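Local coordinates for organic hydroperoxide resistance protein (Elizabethkingia anophelis NUHP1, PDB 6D9N) that probably detoxifies organic hydroperoxides by thiol-dependent reduction to alcohols, as members of the OsmC/Ohr family do, at residues Gly16-Gly21 with Lys28-Val33; Arg39-Leu44 with Tyr51-Met56; Ala64-Ala69 with Thr84-Lys89; Val104-Asn109 with Val141-Ser146. All blocks are in the same frame, centred on the assembly; numbering follows the deposited sequence.

Contact 1: residues Gly16-Gly21 with Lys28-Val33; sequences GATATG and KSDNGV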
loop_
_atom_site.group_PDB
_atom_site.type_symbol
_atom_site.label_atom_id
_atom_site.label_comp_id
_atom_site.label_asym_id
_atom_site.label_seq_id
_atom_site.Cartn_x
_atom_site.Cartn_y
_atom_site.Cartn_z
ATOM N N GLY B 16 -1.362 -10.572 6.989
ATOM C CA GLY B 16 -1.365 -9.517 7.994
ATOM C C GLY B 16 -0.002 -8.906 8.238
ATOM O O GLY B 16 1.058 -9.482 7.932
ATOM N N ALA B 17 -0.033 -7.730 8.852
ATOM C CA ALA B 17 1.170 -7.085 9.355
ATOM C C ALA B 17 0.814 -6.302 10.605
ATOM O O ALA B 17 -0.342 -5.921 10.806
ATOM C CB ALA B 17 1.773 -6.111 8.312
ATOM N N THR B 18 1.828 -6.033 11.434
ATOM C CA THR B 18 1.681 -5.336 12.708
ATOM C C THR B 18 2.675 -4.198 12.756
ATOM O O THR B 18 3.865 -4.403 12.482
ATOM C CB THR B 18 1.952 -6.293 13.873
ATOM O OG1 THR B 18 0.990 -7.347 13.832
ATOM C CG2 THR B 18 1.790 -5.558 15.216
ATOM N N ALA B 19 2.189 -3.020 13.136
ATOM C CA ALA B 19 3.016 -1.834 13.327
ATOM C C ALA B 19 3.020 -1.455 14.809
ATOM O O ALA B 19 1.966 -1.444 15.471
ATOM C CB ALA B 19 2.469 -0.655 12.515
ATOM N N THR B 20 4.202 -1.091 15.311
ATOM C CA THR B 20 4.433 -0.732 16.703
ATOM C C THR B 20 5.489 0.360 16.728
ATOM O O THR B 20 5.992 0.803 15.704
ATOM C CB THR B 20 5.017 -1.951 17.469
ATOM O OG1 THR B 20 6.148 -2.486 16.731
ATOM C CG2 THR B 20 3.957 -3.019 17.657
ATOM N N GLY B 21 5.862 0.775 17.932
ATOM C CA GLY B 21 7.046 1.596 18.143
ATOM C C GLY B 21 6.831 3.081 18.034
ATOM O O GLY B 21 7.799 3.847 18.193
ATOM N N LYS B 28 6.135 -5.451 10.870
ATOM C CA LYS B 28 6.489 -6.865 10.671
ATOM C C LYS B 28 5.302 -7.590 10.066
ATOM O O LYS B 28 4.197 -7.507 10.619
ATOM C CB LYS B 28 6.813 -7.529 12.022
ATOM C CG LYS B 28 7.345 -8.947 11.962
ATOM C CD LYS B 28 7.569 -9.546 13.354
ATOM C CE LYS B 28 8.114 -10.954 13.291
ATOM N NZ LYS B 28 8.395 -11.499 14.654
ATOM N N SER B 29 5.491 -8.286 8.935
ATOM C CA SER B 29 4.409 -9.152 8.450
ATOM C C SER B 29 4.210 -10.326 9.419
ATOM O O SER B 29 5.111 -10.695 10.185
ATOM C CB SER B 29 4.709 -9.660 7.032
ATOM O OG SER B 29 5.829 -10.497 7.032
ATOM N N ASP B 30 3.024 -10.951 9.343
ATOM C CA ASP B 30 2.659 -12.020 10.283
ATOM C C ASP B 30 3.636 -13.179 10.236
ATOM O O ASP B 30 3.798 -13.893 11.232
ATOM C CB ASP B 30 1.293 -12.604 9.916
ATOM C CG ASP B 30 0.141 -11.784 10.421
ATOM O OD1 ASP B 30 0.359 -10.760 11.078
ATOM O OD2 ASP B 30 -1.013 -12.175 10.154
ATOM N N ASN B 31 4.251 -13.403 9.081
ATOM C CA ASN B 31 5.148 -14.517 8.860
ATOM C C ASN B 31 6.615 -14.093 8.897
ATOM O O ASN B 31 7.489 -14.914 8.614
ATOM C CB ASN B 31 4.785 -15.228 7.540
ATOM C CG ASN B 31 4.848 -14.311 6.334
ATOM O OD1 ASN B 31 5.319 -13.155 6.416
ATOM N ND2 ASN B 31 4.371 -14.833 5.175
ATOM N N GLY B 32 6.908 -12.837 9.260
ATOM C CA GLY B 32 8.270 -12.344 9.349
ATOM C C GLY B 32 8.989 -12.092 8.036
ATOM O O GLY B 32 10.146 -11.643 8.077
ATOM N N VAL B 33 8.362 -12.362 6.887
ATOM C CA VAL B 33 9.020 -12.186 5.594
ATOM C C VAL B 33 9.421 -10.733 5.373
ATOM O O VAL B 33 10.472 -10.454 4.769
ATOM C CB VAL B 33 8.084 -12.687 4.491
ATOM C CG1 VAL B 33 8.594 -12.219 3.116
ATOM C CG2 VAL B 33 8.033 -14.188 4.553
HETATM O O HOH W 1 -1.017 -13.473 7.834
HETATM O O HOH W 2 3.199 -9.392 12.615
#
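A17 and T18 pair with S29 and K28 at the open end of an antiparallel hairpin: A17 with S29 is a non-hydrogen-bonded pair and T18 with K28 a hydrogen-bonded one, with T18 N 2.9 Å from K28 O and K28 N 3.0 Å from T18 O. Beyond them, D30 N gives a further bond to G16 O from well above the carbonyl plane, as the backbone leaves the strand. A17 places its CB 3.6 Å from K28 O on the face it shares with S29, both small and buried. T18 and K28 occupy the other face, where the lysine runs extended away from the ladder and keeps its charge in water. OD2 of D30 lies 3.4 Å from G16 CA in one of two conformers, a tentative reason for glycine there. Past the pairing, S29 to G32 form a type I turn. S29 OG, held between the backbone N and the carbonyl carbon (chi1 65°), donates to N31 OD1 over 2.8 Å, and the same oxygen accepts from V33 N in an Asx turn; G32, with positive phi, takes a conformation easy for glycine. The hairpin of strands 11-20 and 25-29 is continued by strand 35-38, while residues 16-19 join an antiparallel ladder with a strand of the second subunit, where T18 packs on T87 of that subunit.

Contact 2: residues Arg39-Leu44 with Tyr51-Met56; sequences RYPKGL and YANPEM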
loop_
_atom_site.group_PDB
_atom_site.type_symbol
_atom_site.label_atom_id
_atom_site.label_comp_id
_atom_site.label_asym_id
_atom_site.label_seq_id
_atom_site.Cartn_x
_atom_site.Cartn_y
_atom_site.Cartn_z
ATOM N N ARG B 39 10.393 5.399 9.667
ATOM C CA ARG B 39 10.668 6.691 10.307
ATOM C C ARG B 39 10.083 7.786 9.421
ATOM O O ARG B 39 9.922 7.604 8.205
ATOM C CB ARG B 39 12.164 6.958 10.425
ATOM C CG ARG B 39 12.958 6.000 11.318
ATOM C CD ARG B 39 12.582 6.154 12.818
ATOM N NE ARG B 39 13.416 5.297 13.651
ATOM C CZ ARG B 39 13.193 4.018 13.926
ATOM N NH1 ARG B 39 12.111 3.379 13.448
ATOM N NH2 ARG B 39 14.054 3.356 14.700
ATOM N N TYR B 40 9.789 8.930 10.002
ATOM C CA TYR B 40 9.435 10.080 9.178
ATOM C C TYR B 40 10.637 10.511 8.349
ATOM O O TYR B 40 11.753 10.600 8.881
ATOM C CB TYR B 40 8.925 11.244 10.052
ATOM C CG TYR B 40 7.567 10.946 10.721
ATOM C CD1 TYR B 40 6.438 10.659 9.953
ATOM C CD2 TYR B 40 7.423 10.899 12.096
ATOM C CE1 TYR B 40 5.194 10.365 10.553
ATOM C CE2 TYR B 40 6.205 10.620 12.707
ATOM C CZ TYR B 40 5.098 10.342 11.924
ATOM O OH TYR B 40 3.885 10.048 12.526
ATOM N N PRO B 41 10.456 10.764 7.054
ATOM C CA PRO B 41 11.567 11.203 6.213
ATOM C C PRO B 41 11.882 12.664 6.502
ATOM O O PRO B 41 11.101 13.382 7.117
ATOM C CB PRO B 41 11.010 11.027 4.799
ATOM C CG PRO B 41 9.551 11.295 4.966
ATOM C CD PRO B 41 9.208 10.614 6.270
ATOM N N LYS B 42 13.049 13.098 6.028
ATOM C CA LYS B 42 13.501 14.457 6.292
ATOM C C LYS B 42 12.485 15.482 5.804
ATOM O O LYS B 42 12.208 16.476 6.496
ATOM C CB LYS B 42 14.859 14.652 5.628
ATOM C CG LYS B 42 15.609 15.888 6.015
ATOM C CD LYS B 42 17.121 15.643 5.910
ATOM C CE LYS B 42 17.510 15.117 4.538
ATOM N NZ LYS B 42 18.250 16.129 3.695
ATOM N N GLY B 43 11.862 15.216 4.643
ATOM C CA GLY B 43 10.958 16.209 4.115
ATOM C C GLY B 43 9.691 16.371 4.917
ATOM O O GLY B 43 8.968 17.362 4.710
ATOM N N LEU B 44 9.398 15.430 5.825
ATOM C CA LEU B 44 8.255 15.544 6.728
ATOM C C LEU B 44 8.672 15.921 8.146
ATOM O O LEU B 44 7.855 15.788 9.067
ATOM C CB LEU B 44 7.404 14.267 6.726
ATOM C CG LEU B 44 6.761 13.916 5.375
ATOM C CD1 LEU B 44 5.932 12.637 5.417
ATOM C CD2 LEU B 44 5.910 15.087 4.858
ATOM N N TYR B 51 15.493 5.464 6.265
ATOM C CA TYR B 51 14.546 4.393 6.583
ATOM C C TYR B 51 13.295 4.461 5.709
ATOM O O TYR B 51 12.956 5.494 5.108
ATOM C CB TYR B 51 14.191 4.370 8.089
ATOM C CG TYR B 51 15.455 4.265 8.905
ATOM C CD1 TYR B 51 16.017 5.392 9.489
ATOM C CD2 TYR B 51 16.134 3.063 9.037
ATOM C CE1 TYR B 51 17.231 5.325 10.188
ATOM C CE2 TYR B 51 17.338 2.994 9.712
ATOM C CZ TYR B 51 17.877 4.123 10.294
ATOM O OH TYR B 51 19.099 4.032 10.919
ATOM N N ALA B 52 12.588 3.327 5.684
ATOM C CA ALA B 52 11.324 3.239 4.968
ATOM C C ALA B 52 10.242 4.077 5.659
ATOM O O ALA B 52 10.425 4.599 6.765
ATOM C CB ALA B 52 10.896 1.770 4.885
ATOM N N ASN B 53 9.110 4.236 4.974
ATOM C CA ASN B 53 7.950 4.948 5.503
ATOM C C ASN B 53 6.731 4.445 4.747
ATOM O O ASN B 53 6.877 3.703 3.752
ATOM C CB ASN B 53 8.143 6.483 5.403
ATOM C CG ASN B 53 8.484 6.933 3.983
ATOM O OD1 ASN B 53 7.764 6.610 3.041
ATOM N ND2 ASN B 53 9.601 7.651 3.799
ATOM N N PRO B 54 5.524 4.749 5.215
ATOM C CA PRO B 54 4.344 4.181 4.543
ATOM C C PRO B 54 4.140 4.672 3.123
ATOM O O PRO B 54 3.546 3.954 2.302
ATOM C CB PRO B 54 3.194 4.502 5.489
ATOM C CG PRO B 54 3.899 4.813 6.837
ATOM C CD PRO B 54 5.166 5.462 6.467
ATOM N N GLU B 55 4.595 5.887 2.812
ATOM C CA GLU B 55 4.503 6.383 1.434
ATOM C C GLU B 55 5.351 5.529 0.505
ATOM O O GLU B 55 4.924 5.180 -0.604
ATOM C CB GLU B 55 4.990 7.836 1.387
ATOM C CG GLU B 55 4.200 8.846 2.214
ATOM C CD GLU B 55 4.694 8.998 3.672
ATOM O OE1 GLU B 55 5.287 8.091 4.244
ATOM O OE2 GLU B 55 4.353 10.030 4.287
ATOM N N MET B 56 6.556 5.162 0.953
ATOM C CA MET B 56 7.463 4.315 0.193
ATOM C C MET B 56 6.900 2.909 0.044
ATOM O O MET B 56 7.037 2.279 -1.022
ATOM C CB MET B 56 8.817 4.296 0.912
ATOM C CG MET B 56 9.896 3.549 0.113
ATOM S SD MET B 56 11.427 3.352 1.049
ATOM C CE MET B 56 11.913 5.077 1.316
HETATM O O HOH W 3 11.572 7.696 6.032
#
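R39 lies alongside Y51, both side chains pointing the same way. CB of R39 starts 4.0 Å from CB of Y51. CG, set beside the backbone N by a chi1 of -64°, makes the nearest approach of the pair, 3.6 Å from CD1 of the ring. The chain then bends at chi2, turning CD, and the guanidinium plane ends 27° from that of the tyrosine. CZ stands 5.5 Å from the ring centroid, too far for more than a weak cation-pi attraction; the main partner of the tip is E37, which forms a salt bridge to NH1. Arginine suits this site because its methylenes can pack beside an aromatic ring while its charge meets a carboxylate. The backbone ties the loops together as well, R39 N donating to A52 O at 3.0 Å. Deeper in, the side chains of P41 and N53 cross at about a right angle, CB of P41 lying 3.8 Å from ND2 of N53. N53 is the N-cap of helix 54-77: its OD1 takes the bond of M56 N at 2.8 Å, leaving ND2 to donate to water 3 and to the hydroxyl of Y13 of the second subunit. L44 and E55 meet tip to tip, CD1 3.3 Å from OE2, and the side chain of E55 lies about 4 Å from a thiocyanate that comes from the crystallisation liquor. The chemistry is thus mixed: carbon atoms of P41 and L44 lie against polar groups of N53 and E55, while N53 uses both ends of its amide, one to cap the helix and the other to reach across the dimer.

Contact 3: residues Ala64-Ala69 with Thr84-Lys89; sequences ACFDSA and TTVTAK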
loop_
_atom_site.group_PDB
_atom_site.type_symbol
_atom_site.label_atom_id
_atom_site.label_comp_id
_atom_site.label_asym_id
_atom_site.label_seq_id
_atom_site.Cartn_x
_atom_site.Cartn_y
_atom_site.Cartn_z
ATOM N N ALA B 64 4.547 -2.890 -7.787
ATOM C CA ALA B 64 4.502 -4.342 -7.901
ATOM C C ALA B 64 3.113 -4.854 -8.286
ATOM O O ALA B 64 2.996 -5.779 -9.107
ATOM C CB ALA B 64 4.956 -4.954 -6.580
ATOM N N CYS B 65 2.051 -4.298 -7.707
ATOM C CA CYS B 65 0.694 -4.699 -8.058
ATOM C C CYS B 65 0.442 -4.461 -9.536
ATOM O O CYS B 65 -0.076 -5.328 -10.260
ATOM C CB CYS B 65 -0.294 -3.858 -7.215
ATOM S SG CYS B 65 -2.049 -4.286 -7.524
ATOM N N PHE B 66 0.808 -3.283 -10.012
ATOM C CA PHE B 66 0.519 -2.956 -11.396
ATOM C C PHE B 66 1.349 -3.823 -12.340
ATOM O O PHE B 66 0.831 -4.318 -13.359
ATOM C CB PHE B 66 0.693 -1.454 -11.622
ATOM C CG PHE B 66 0.040 -0.991 -12.892
ATOM C CD1 PHE B 66 -1.279 -0.542 -12.877
ATOM C CD2 PHE B 66 0.695 -1.058 -14.108
ATOM C CE1 PHE B 66 -1.899 -0.115 -14.017
ATOM C CE2 PHE B 66 0.051 -0.657 -15.266
ATOM C CZ PHE B 66 -1.254 -0.189 -15.223
ATOM N N ASP B 67 2.643 -4.020 -12.045
ATOM C CA ASP B 67 3.453 -4.880 -12.899
ATOM C C ASP B 67 2.942 -6.314 -12.897
ATOM O O ASP B 67 2.910 -6.962 -13.960
ATOM C CB ASP B 67 4.922 -4.858 -12.466
ATOM C CG ASP B 67 5.819 -5.414 -13.567
ATOM O OD1 ASP B 67 5.793 -4.844 -14.677
ATOM O OD2 ASP B 67 6.496 -6.443 -13.345
ATOM N N SER B 68 2.492 -6.822 -11.745
ATOM C CA SER B 68 1.940 -8.174 -11.695
ATOM C C SER B 68 0.673 -8.279 -12.542
ATOM O O SER B 68 0.514 -9.216 -13.343
ATOM C CB SER B 68 1.638 -8.534 -10.243
ATOM O OG SER B 68 1.084 -9.830 -10.190
ATOM N N ALA B 69 -0.224 -7.301 -12.421
ATOM C CA ALA B 69 -1.461 -7.299 -13.200
ATOM C C ALA B 69 -1.155 -7.185 -14.684
ATOM O O ALA B 69 -1.749 -7.887 -15.508
ATOM C CB ALA B 69 -2.339 -6.125 -12.747
ATOM N N THR B 84 8.737 -6.180 -18.635
ATOM C CA THR B 84 8.118 -4.890 -18.334
ATOM C C THR B 84 8.743 -4.251 -17.097
ATOM O O THR B 84 9.371 -4.921 -16.255
ATOM C CB THR B 84 6.606 -5.065 -18.094
ATOM O OG1 THR B 84 6.398 -5.940 -16.984
ATOM C CG2 THR B 84 5.918 -5.638 -19.307
ATOM N N THR B 85 8.568 -2.932 -16.998
ATOM C CA THR B 85 8.960 -2.147 -15.829
ATOM C C THR B 85 7.801 -1.239 -15.452
ATOM O O THR B 85 7.156 -0.648 -16.330
ATOM C CB THR B 85 10.182 -1.285 -16.197
ATOM O OG1 THR B 85 11.212 -2.146 -16.712
ATOM C CG2 THR B 85 10.724 -0.463 -15.007
ATOM N N VAL B 86 7.550 -1.067 -14.157
ATOM C CA VAL B 86 6.563 -0.086 -13.719
ATOM C C VAL B 86 7.204 0.768 -12.633
ATOM O O VAL B 86 7.796 0.230 -11.679
ATOM C CB VAL B 86 5.300 -0.762 -13.155
ATOM C CG1 VAL B 86 4.338 0.278 -12.557
ATOM C CG2 VAL B 86 4.610 -1.610 -14.231
ATOM N N THR B 87 7.047 2.084 -12.758
ATOM C CA THR B 87 7.406 3.006 -11.685
ATOM C C THR B 87 6.159 3.638 -11.085
ATOM O O THR B 87 5.188 3.930 -11.796
ATOM C CB THR B 87 8.338 4.103 -12.202
ATOM O OG1 THR B 87 7.663 4.906 -13.188
ATOM C CG2 THR B 87 9.632 3.500 -12.726
ATOM N N ALA B 88 6.183 3.815 -9.762
ATOM C CA ALA B 88 5.135 4.540 -9.040
ATOM C C ALA B 88 5.800 5.613 -8.205
ATOM O O ALA B 88 6.719 5.303 -7.439
ATOM C CB ALA B 88 4.340 3.628 -8.117
ATOM N N LYS B 89 5.372 6.858 -8.389
ATOM C CA LYS B 89 5.824 7.983 -7.590
ATOM C C LYS B 89 4.649 8.460 -6.737
ATOM O O LYS B 89 3.595 8.837 -7.268
ATOM C CB LYS B 89 6.285 9.096 -8.523
HETATM O O HOH W 4 8.447 -7.326 -15.086
#
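D67 and F66 of the helix press against V86 of the strand. The segments run nearly antiparallel, at 152°, their axes 7.8 Å apart at the closest point. V86 is the centre of the tight part. Its CG2 touches CD2 at the edge of the F66 ring, near the ring plane, at 4.0 Å, and sits 3.7 Å from CB of D67, whose side chain slides past it in the opposite direction. Branched at CB, the valine offers both methyls to the helix, CG2 to D67 and F66 and CG1 to F66, while the flat phenylalanine reaches on to L106 of the next strand. The aspartate has CG anti to the backbone N (chi1 -164°), which carries the carboxylate to the beginning of the strand. There T84 OG1 donates to OD1 over 2.6 Å, meeting it on the syn side and 17° out of the carboxylate plane; the same hydroxyl also bonds to ND2 of N71. The packing is looser at OD2, where water 4 forms a bridge, 2.8 Å from both D67 OD2 and T84 O. These donors would be expected to favour the charged form of a buried acid. T85 points away from the helix and packs on T18 of the second subunit. F66 and D67 face the sheet, whereas their neighbour C65 turns away to its disulfide with C129. A long helix laid on a sheet, carrying a cysteine on its far side, is characteristic of the OsmC/Ohr fold; in relatives one cysteine of such a pair attacks the peroxide and the other then closes the disulfide, consistent with C65 and C129 here.

Contact 4: residues Val104-Asn109 with Val141-Ser146; sequences VELHAN and VKLTVS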
loop_
_atom_site.group_PDB
_atom_site.type_symbol
_atom_site.label_atom_id
_atom_site.label_comp_id
_atom_site.label_asym_id
_atom_site.label_seq_id
_atom_site.Cartn_x
_atom_site.Cartn_y
_atom_site.Cartn_z
ATOM N N VAL B 104 -0.525 9.948 -7.001
ATOM C CA VAL B 104 0.294 8.890 -7.580
ATOM C C VAL B 104 0.490 9.137 -9.068
ATOM O O VAL B 104 -0.463 9.475 -9.785
ATOM C CB VAL B 104 -0.364 7.495 -7.423
ATOM C CG1 VAL B 104 0.538 6.403 -7.976
ATOM C CG2 VAL B 104 -0.684 7.193 -5.947
ATOM N N GLU B 105 1.715 8.956 -9.529
ATOM C CA GLU B 105 2.053 8.895 -10.950
ATOM C C GLU B 105 2.587 7.501 -11.220
ATOM O O GLU B 105 3.558 7.085 -10.588
ATOM C CB GLU B 105 3.152 9.911 -11.279
ATOM C CG GLU B 105 3.518 10.087 -12.762
ATOM C CD GLU B 105 4.490 11.258 -12.961
ATOM O OE1 GLU B 105 5.556 11.083 -13.601
ATOM O OE2 GLU B 105 4.170 12.362 -12.479
ATOM N N LEU B 106 1.982 6.804 -12.178
ATOM C CA LEU B 106 2.389 5.451 -12.548
ATOM C C LEU B 106 2.848 5.466 -13.990
ATOM O O LEU B 106 2.199 6.087 -14.845
ATOM C CB LEU B 106 1.220 4.488 -12.587
ATOM C CG LEU B 106 0.447 4.041 -11.383
ATOM C CD1 LEU B 106 -0.583 2.998 -11.809
ATOM C CD2 LEU B 106 1.387 3.439 -10.367
ATOM N N HIS B 107 3.943 4.786 -14.277
ATOM C CA HIS B 107 4.393 4.689 -15.654
ATOM C C HIS B 107 4.818 3.256 -15.915
ATOM O O HIS B 107 5.566 2.659 -15.130
ATOM C CB HIS B 107 5.584 5.583 -15.895
ATOM C CG HIS B 107 6.049 5.503 -17.308
ATOM N ND1 HIS B 107 5.435 6.200 -18.334
ATOM C CD2 HIS B 107 6.995 4.729 -17.899
ATOM C CE1 HIS B 107 6.023 5.906 -19.481
ATOM N NE2 HIS B 107 6.975 5.018 -19.244
ATOM N N ALA B 108 4.320 2.681 -17.010
ATOM C CA ALA B 108 4.692 1.329 -17.413
ATOM C C ALA B 108 5.495 1.401 -18.699
ATOM O O ALA B 108 5.172 2.194 -19.592
ATOM C CB ALA B 108 3.464 0.437 -17.654
ATOM N N ASN B 109 6.494 0.530 -18.800
ATOM C CA ASN B 109 7.213 0.340 -20.052
ATOM C C ASN B 109 7.065 -1.099 -20.514
ATOM O O ASN B 109 7.323 -2.033 -19.746
ATOM C CB ASN B 109 8.692 0.684 -19.933
ATOM C CG ASN B 109 9.374 0.635 -21.280
ATOM O OD1 ASN B 109 9.167 1.506 -22.113
ATOM N ND2 ASN B 109 10.152 -0.398 -21.523
ATOM N N VAL B 141 -4.385 9.459 -9.928
ATOM C CA VAL B 141 -3.469 8.415 -10.440
ATOM C C VAL B 141 -3.240 8.691 -11.918
ATOM O O VAL B 141 -4.051 8.316 -12.792
ATOM C CB VAL B 141 -3.892 6.947 -10.206
ATOM C CG1 VAL B 141 -2.759 6.055 -10.662
ATOM C CG2 VAL B 141 -4.191 6.651 -8.739
ATOM N N LYS B 142 -2.131 9.333 -12.209
ATOM C CA LYS B 142 -1.767 9.622 -13.593
ATOM C C LYS B 142 -1.015 8.416 -14.122
ATOM O O LYS B 142 0.025 8.074 -13.586
ATOM C CB LYS B 142 -0.843 10.830 -13.642
ATOM C CG LYS B 142 -0.262 11.072 -15.041
ATOM C CD LYS B 142 0.410 12.444 -15.175
ATOM C CE LYS B 142 1.210 12.493 -16.477
ATOM N NZ LYS B 142 2.312 11.504 -16.312
ATOM N N LEU B 143 -1.503 7.809 -15.198
ATOM C CA LEU B 143 -0.976 6.543 -15.721
ATOM C C LEU B 143 -0.577 6.755 -17.180
ATOM O O LEU B 143 -1.400 7.170 -18.005
ATOM C CB LEU B 143 -2.070 5.483 -15.639
ATOM C CG LEU B 143 -1.778 4.159 -16.351
ATOM C CD1 LEU B 143 -0.503 3.467 -15.882
ATOM C CD2 LEU B 143 -2.970 3.227 -16.194
ATOM N N THR B 144 0.683 6.476 -17.495
ATOM C CA THR B 144 1.199 6.568 -18.855
ATOM C C THR B 144 1.984 5.309 -19.185
ATOM O O THR B 144 2.382 4.545 -18.298
ATOM C CB THR B 144 2.119 7.810 -19.043
ATOM O OG1 THR B 144 3.169 7.793 -18.075
ATOM C CG2 THR B 144 1.335 9.124 -18.891
ATOM N N VAL B 145 2.188 5.103 -20.487
ATOM C CA VAL B 145 2.885 3.912 -20.961
ATOM C C VAL B 145 3.862 4.288 -22.055
ATOM O O VAL B 145 3.581 5.164 -22.872
ATOM C CB VAL B 145 1.904 2.806 -21.439
ATOM C CG1 VAL B 145 1.140 3.176 -22.727
ATOM C CG2 VAL B 145 2.604 1.448 -21.641
ATOM N N SER B 146 5.003 3.606 -22.073
ATOM C CA SER B 146 5.966 3.662 -23.165
ATOM C C SER B 146 6.239 2.252 -23.679
ATOM O O SER B 146 5.922 1.246 -23.019
ATOM C CB SER B 146 7.270 4.336 -22.730
ATOM O OG SER B 146 7.790 3.746 -21.545
HETATM O O HOH W 5 2.632 8.824 -15.563
#
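L106 is held between V141 and L143, its CG 3.9 Å from CG1 of V141 in the conformer modelled and its CB 3.9 Å from CD1 of L143. The two strands are parallel neighbours joined by helices 115-128 and 130-135, a beta-alpha-beta crossover. V104, A108 and V145 continue the apolar face, which takes in Y62 and F66 of helix 54-77 and I122 of helix 115-128; large branched residues fill the middle, and the small A108 has CB next to CG2 of V145. Moving outward, the backbone ladder runs in register from V104 with V141 to N109 with S146. Among its bonds, that from L106 N to K142 O is 173° at the hydrogen. The other face is polar. E105 and K142 lie side by side with OE1, in the conformer modelled, 4.2 Å from NZ, beyond a salt bridge, and the ammonium donates to water 5, which donates to L106 O. H107, with CG anti to the backbone N (chi1 -179°), brings its imidazole edge to hydroxyls of the second strand: ND1 is hydrogen-bonded to T144 OG1 in the ring plane at 2.8 Å, and NE2 donates to S146 OG, also at 2.8 Å. A short hydroxyl suits both positions because it can reach a ring nitrogen at the edge. The chain ends as S146 OG donates to N109 OD1 at 2.7 Å, in the carbonyl plane and on a lone pair.

In the fold
The four contacts follow one another along the chain without overlap. Contact 1 belongs to the N-terminal antiparallel sheet, and contact 2 joins the loop after that sheet to the start of helix 54-77. Contact 3 sets the same helix, farther on, against strand 85-94, which is hydrogen-bonded to strand 100-109 of contact 4; their centres are about 9 Å apart and they share the mixed sheet. Contacts 1 and 4, by contrast, lie about 30 Å apart between centres, on opposite sides of the chain's centre. Contacts 1, 2 and 3 all touch the second subunit, consistent with an intertwined dimer in which the N-terminal sheet of each chain extends the other's mixed sheet.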